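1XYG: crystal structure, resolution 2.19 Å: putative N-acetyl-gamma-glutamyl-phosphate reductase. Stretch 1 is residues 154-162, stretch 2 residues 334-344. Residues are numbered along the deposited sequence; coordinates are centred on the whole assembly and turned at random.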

# COMPACT_ATOMS: atom_id res chain seq x y z
N LYS A 154 -3.19 28.59 -31.26
CA LYS A 154 -3.94 28.77 -32.50
C LYS A 154 -4.35 27.47 -33.19
O LYS A 154 -4.70 27.48 -34.37
N ALA A 155 -4.33 26.36 -32.47
CA ALA A 155 -4.72 25.08 -33.05
C ALA A 155 -6.18 24.79 -32.73
O ALA A 155 -6.71 25.27 -31.73
N ARG A 156 -6.83 24.02 -33.60
CA ARG A 156 -8.23 23.66 -33.39
C ARG A 156 -8.26 22.27 -32.76
O ARG A 156 -9.06 21.97 -31.88
N LEU A 157 -7.36 21.41 -33.24
CA LEU A 157 -7.25 20.05 -32.76
C LEU A 157 -5.86 19.81 -32.16
O LEU A 157 -4.84 19.92 -32.86
N VAL A 158 -5.83 19.50 -30.87
CA VAL A 158 -4.57 19.25 -30.20
C VAL A 158 -4.47 17.82 -29.70
O VAL A 158 -5.42 17.28 -29.13
N ALA A 159 -3.33 17.20 -29.95
CA ALA A 159 -3.08 15.83 -29.51
C ALA A 159 -2.36 15.95 -28.18
O ALA A 159 -1.20 16.36 -28.13
N ASN A 160 -3.06 15.64 -27.09
CA ASN A 160 -2.46 15.73 -25.77
C ASN A 160 -1.43 14.62 -25.63
O ASN A 160 -1.72 13.45 -25.87
N PRO A 161 -0.18 14.98 -25.26
CA PRO A 161 0.88 13.97 -25.11
C PRO A 161 0.60 12.87 -24.09
O PRO A 161 -0.31 12.97 -23.28
N GLY A 162 1.39 11.80 -24.17
CA GLY A 162 1.24 10.70 -23.24
C GLY A 162 1.93 11.11 -21.95
O GLY A 162 2.65 12.11 -21.93
N GLY A 334 -4.61 17.03 -16.71
CA GLY A 334 -4.17 18.35 -16.30
C GLY A 334 -3.58 19.11 -17.47
O GLY A 334 -3.90 20.28 -17.70
N GLN A 335 -2.72 18.45 -18.24
CA GLN A 335 -2.12 19.09 -19.40
C GLN A 335 -3.19 19.37 -20.46
O GLN A 335 -3.15 20.39 -21.14
N ALA A 336 -4.16 18.46 -20.58
CA ALA A 336 -5.24 18.63 -21.54
C ALA A 336 -5.97 19.94 -21.27
O ALA A 336 -6.25 20.72 -22.19
N LEU A 337 -6.27 20.19 -20.00
CA LEU A 337 -6.96 21.41 -19.60
C LEU A 337 -6.04 22.60 -19.80
O LEU A 337 -6.48 23.68 -20.21
N GLN A 338 -4.75 22.41 -19.50
CA GLN A 338 -3.76 23.47 -19.66
C GLN A 338 -3.79 23.94 -21.11
O GLN A 338 -3.72 25.13 -21.38
N ASN A 339 -3.92 22.99 -22.03
CA ASN A 339 -3.96 23.31 -23.46
C ASN A 339 -5.26 23.98 -23.86
O ASN A 339 -5.26 24.97 -24.59
N LEU A 340 -6.38 23.45 -23.39
CA LEU A 340 -7.66 24.04 -23.75
C LEU A 340 -7.77 25.46 -23.24
O LEU A 340 -8.35 26.31 -23.91
N ASN A 341 -7.21 25.73 -22.06
CA ASN A 341 -7.26 27.08 -21.51
C ASN A 341 -6.76 28.10 -22.52
O ASN A 341 -7.49 29.01 -22.90
N ILE A 342 -5.51 27.93 -22.97
CA ILE A 342 -4.93 28.87 -23.92
C ILE A 342 -5.58 28.81 -25.30
O ILE A 342 -5.60 29.82 -26.02
N MET A 343 -6.11 27.65 -25.68
CA MET A 343 -6.76 27.51 -26.98
C MET A 343 -8.02 28.38 -27.02
O MET A 343 -8.41 28.87 -28.08
N LEU A 344 -8.65 28.55 -25.86
CA LEU A 344 -9.86 29.35 -25.75
C LEU A 344 -9.59 30.79 -25.30
O LEU A 344 -10.52 31.56 -25.07

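Residues 334-343 are helical, and the helix lies against a short strand, 157-159, and the loop that follows it. Gly 334 takes no part in the contact; the first side chain to do so is Gln 335, whose CA-to-CB bond points toward stretch 1. With chi1 t and chi2 off-well at 148°, it carries its amide to Pro 161, where Gln 335 NE2 lies 3.1 Å from Pro 161 CG. A long, flexible amide suits this place because it can reach the proline ring at CG and still find polar partners: Gln 335 NE2 donates to the oxygen of water 1 at 2.7 Å, and the same water donates to Pro 161 O at 2.9 Å, so one water bridges the two stretches.

Ala 336 sits where the backbones run close, with Ala 336 CA 5.8 Å from Asn 160 CA. Its small methyl fits this narrow gap, with Ala 336 CB 3.7 Å from Asn 160 ND2. Asn 160 itself, chi1 t, points toward the helix, and Asn 160 OD1 comes within 3.3 Å of Ala 336 N, but the angle is too poor for a hydrogen bond.

Leu 337 points away and Gln 338 sideways, and neither makes contact. One turn on from Gln 335, Asn 339 again points toward stretch 1. In the m rotamer, Asn 339 ND2 donates a weak hydrogen bond to Asn 160 OD1 (3.0 Å, 121°), while Asn 339 ND2 also lies 4.1 Å from Val 158 CG1. A short amide thus pairs with a short amide across the buried interface.

Leu 340, Asn 341 and Ile 342 make no contact, leaving the last one to Met 343. Its CA-to-CB bond points sideways, yet the long thioether chain (m, t, p) brings Met 343 CE back to 3.4 Å from Val 158 CG2, an apolar contact with the inward-pointing, t-rotamer valine. Met 343 CE also lies 3.6 Å from both Ala 155 O and Arg 156 O.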

# COMPACT_ATOMS: atom_id res chain seq x y z
CB LYS A 154 -3.13 29.65 -33.45
CG LYS A 154 -1.70 29.19 -33.64
CD LYS A 154 -0.91 30.20 -34.47
CE LYS A 154 0.55 29.79 -34.60
NZ LYS A 154 1.33 30.74 -35.44
CB ALA A 155 -3.85 23.96 -32.50
CB ARG A 156 -9.00 23.63 -34.71
CG ARG A 156 -10.49 23.34 -34.55
CD ARG A 156 -11.23 23.31 -35.87
NE ARG A 156 -11.09 22.04 -36.57
CZ ARG A 156 -11.76 20.93 -36.25
NH1 ARG A 156 -12.61 20.94 -35.23
NH2 ARG A 156 -11.57 19.82 -36.94
CB LEU A 157 -7.49 19.05 -33.89
CG LEU A 157 -7.32 17.57 -33.53
CD1 LEU A 157 -8.38 17.15 -32.50
CD2 LEU A 157 -7.44 16.71 -34.79
CB VAL A 158 -4.37 20.22 -28.99
CG1 VAL A 158 -3.18 19.76 -28.14
CG2 VAL A 158 -4.12 21.63 -29.50
CB ALA A 159 -2.21 15.09 -30.53
CB ASN A 160 -3.54 15.59 -24.69
CG ASN A 160 -3.14 16.27 -23.39
OD1 ASN A 160 -2.77 17.44 -23.38
ND2 ASN A 160 -3.20 15.53 -22.29
CB PRO A 161 2.12 14.80 -24.75
CG PRO A 161 1.60 16.17 -24.39
CD PRO A 161 0.38 16.34 -25.26
CB GLN A 335 -1.02 18.20 -19.99
CG GLN A 335 -0.33 18.81 -21.20
CD GLN A 335 1.12 18.40 -21.29
OE1 GLN A 335 2.02 19.23 -21.20
NE2 GLN A 335 1.36 17.10 -21.46
CB ALA A 336 -6.22 17.45 -21.44
CB LEU A 337 -7.40 21.32 -18.14
CG LEU A 337 -8.12 22.56 -17.59
CD1 LEU A 337 -9.33 22.89 -18.45
CD2 LEU A 337 -8.55 22.30 -16.15
CB GLN A 338 -2.36 22.95 -19.31
CG GLN A 338 -1.32 24.05 -19.09
CD GLN A 338 0.04 23.50 -18.68
OE1 GLN A 338 0.14 22.42 -18.10
NE2 GLN A 338 1.09 24.26 -18.97
CB ASN A 339 -3.76 22.05 -24.30
CG ASN A 339 -2.33 21.56 -24.29
OD1 ASN A 339 -1.39 22.35 -24.36
ND2 ASN A 339 -2.16 20.23 -24.22
CB LEU A 340 -8.83 23.21 -23.21
CG LEU A 340 -10.20 23.67 -23.74
CD1 LEU A 340 -10.26 23.44 -25.25
CD2 LEU A 340 -11.32 22.90 -23.06
CB ASN A 341 -6.44 27.19 -20.21
CG ASN A 341 -7.23 26.74 -18.98
OD1 ASN A 341 -8.46 26.87 -18.92
ND2 ASN A 341 -6.52 26.23 -17.97
CB ILE A 342 -3.40 28.66 -24.04
CG1 ILE A 342 -3.09 27.25 -24.55
CG2 ILE A 342 -2.75 28.88 -22.68
CD1 ILE A 342 -1.61 27.00 -24.75
CB MET A 343 -7.14 26.05 -27.23
CG MET A 343 -5.97 25.16 -27.58
SD MET A 343 -6.36 23.41 -27.36
CE MET A 343 -7.21 23.03 -28.93
CB LEU A 344 -10.85 28.69 -24.78
CG LEU A 344 -11.49 27.40 -25.31
CD1 LEU A 344 -12.45 26.77 -24.29
CD2 LEU A 344 -12.24 27.75 -26.58
O HOH W 1 -0.20 14.97 -21.23